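Local atomic coordinates of putative diflavin flavoprotein A 5 (Nostoc sp. PCC 7120, PDB entry 4FEK), a protein that probably transfers electrons from NADH to oxygen, reducing it to water, this chain being the N-terminal metallo-beta-lactamase-like domain of the longer flavodiiron protein. Residues K135-L138 with H144-K147. Sequence-based numbering, arbitrary orientation.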
loop_
_atom_site.group_PDB
_atom_site.type_symbol
_atom_site.label_atom_id
_atom_site.label_comp_id
_atom_site.label_asym_id
_atom_site.label_seq_id
_atom_site.Cartn_x
_atom_site.Cartn_y
_atom_site.Cartn_z
ATOM N N LYS A 135 13.566 1.466 13.460
ATOM C CA LYS A 135 14.377 2.507 14.097
ATOM C C LYS A 135 14.876 3.533 13.093
ATOM O O LYS A 135 14.806 4.746 13.329
ATOM C CB LYS A 135 15.580 1.882 14.807
ATOM C CG LYS A 135 16.442 2.880 15.564
ATOM C CD LYS A 135 15.975 3.028 17.008
ATOM C CE LYS A 135 16.744 4.122 17.730
ATOM N NZ LYS A 135 16.302 4.246 19.150
ATOM N N GLU A 136 15.394 3.037 11.974
ATOM C CA GLU A 136 16.026 3.897 10.988
ATOM C C GLU A 136 15.009 4.556 10.079
ATOM O O GLU A 136 13.934 4.015 9.829
ATOM C CB GLU A 136 17.052 3.117 10.165
ATOM C CG GLU A 136 18.276 2.700 10.963
ATOM C CD GLU A 136 19.036 3.887 11.545
ATOM O OE1 GLU A 136 19.085 4.953 10.888
ATOM O OE2 GLU A 136 19.586 3.753 12.664
ATOM N N THR A 137 15.354 5.740 9.597
ATOM C CA THR A 137 14.507 6.444 8.657
ATOM C C THR A 137 15.178 6.508 7.296
ATOM O O THR A 137 16.350 6.165 7.154
ATOM C CB THR A 137 14.168 7.860 9.144
ATOM O OG1 THR A 137 15.375 8.597 9.354
ATOM C CG2 THR A 137 13.372 7.796 10.452
ATOM N N LEU A 138 14.416 6.932 6.293
ATOM C CA LEU A 138 14.937 7.099 4.952
ATOM C C LEU A 138 14.648 8.516 4.486
ATOM O O LEU A 138 13.485 8.902 4.304
ATOM C CB LEU A 138 14.295 6.085 4.003
ATOM C CG LEU A 138 14.715 6.148 2.533
ATOM C CD1 LEU A 138 16.182 5.811 2.354
ATOM C CD2 LEU A 138 13.834 5.222 1.704
ATOM N N HIS A 144 11.267 15.192 3.022
ATOM C CA HIS A 144 10.572 13.909 2.930
ATOM C C HIS A 144 11.358 12.822 3.631
ATOM O O HIS A 144 12.013 12.000 2.989
ATOM C CB HIS A 144 10.277 13.538 1.476
ATOM C CG HIS A 144 9.348 14.493 0.801
ATOM N ND1 HIS A 144 7.974 14.369 0.862
ATOM C CD2 HIS A 144 9.593 15.614 0.080
ATOM C CE1 HIS A 144 7.417 15.365 0.195
ATOM N NE2 HIS A 144 8.378 16.139 -0.279
ATOM N N VAL A 145 11.326 12.864 4.958
ATOM C CA VAL A 145 11.920 11.824 5.771
ATOM C C VAL A 145 10.845 10.765 6.011
ATOM O O VAL A 145 9.757 11.069 6.502
ATOM C CB VAL A 145 12.409 12.371 7.114
ATOM C CG1 VAL A 145 13.055 11.260 7.933
ATOM C CG2 VAL A 145 13.383 13.533 6.903
ATOM N N LEU A 146 11.152 9.528 5.643
ATOM C CA LEU A 146 10.217 8.420 5.802
ATOM C C LEU A 146 10.458 7.682 7.107
ATOM O O LEU A 146 11.578 7.251 7.372
ATOM C CB LEU A 146 10.397 7.433 4.652
ATOM C CG LEU A 146 9.519 7.641 3.420
ATOM C CD1 LEU A 146 9.173 9.081 3.231
ATOM C CD2 LEU A 146 10.171 7.043 2.179
ATOM N N LYS A 147 9.407 7.535 7.914
ATOM C CA LYS A 147 9.457 6.700 9.113
ATOM C C LYS A 147 8.797 5.366 8.777
ATOM O O LYS A 147 7.832 5.337 8.020
ATOM C CB LYS A 147 8.716 7.375 10.263
ATOM C CG LYS A 147 9.285 8.758 10.612
ATOM C CD LYS A 147 8.775 9.253 11.962
ATOM C CE LYS A 147 9.621 10.418 12.481
ATOM N NZ LYS A 147 9.105 10.931 13.785
#
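Leu-138 and Leu-146 form an antiparallel, hydrogen-bonded pair that joins the short edge strand 138-139 to strand 145-150, at one margin of a five-stranded mixed sheet. Two backbone bonds close the pair: Leu-146 N gives its hydrogen to Leu-138 O at 2.8 Å, nearly straight, and Leu-138 N to Leu-146 O at 3.1 Å. Leu-138 N lies in the plane of the Leu-146 carbonyl, on a lone pair; Leu-146 N is tilted 35° from the Leu-138 carbonyl plane. Both leucine side chains leave the same face and run side by side, their CD2 methyls 4.1 Å apart. Leu-138 reaches Tyr-82 on strand 80-84 of the other sheet, where Leu-146 meets Ile-84. Val-145 takes the opposite side, and Thr-137 points toward 144-147, its CB 3.2 Å from Leu-146 O and 3.8 Å from Val-145 CG1, the branch anti to the valine N (chi1 -179°). Farther in, Lys-147 and Val-145 bond through their backbones to Tyr-163 and Val-165, so 145-150 is held on both flanks. A beta hairpin thus finishes the sheet edge, its leucines turned into the interface between two facing sheets, as in the alpha-beta/beta-alpha sandwich of the metallo-beta-lactamase fold.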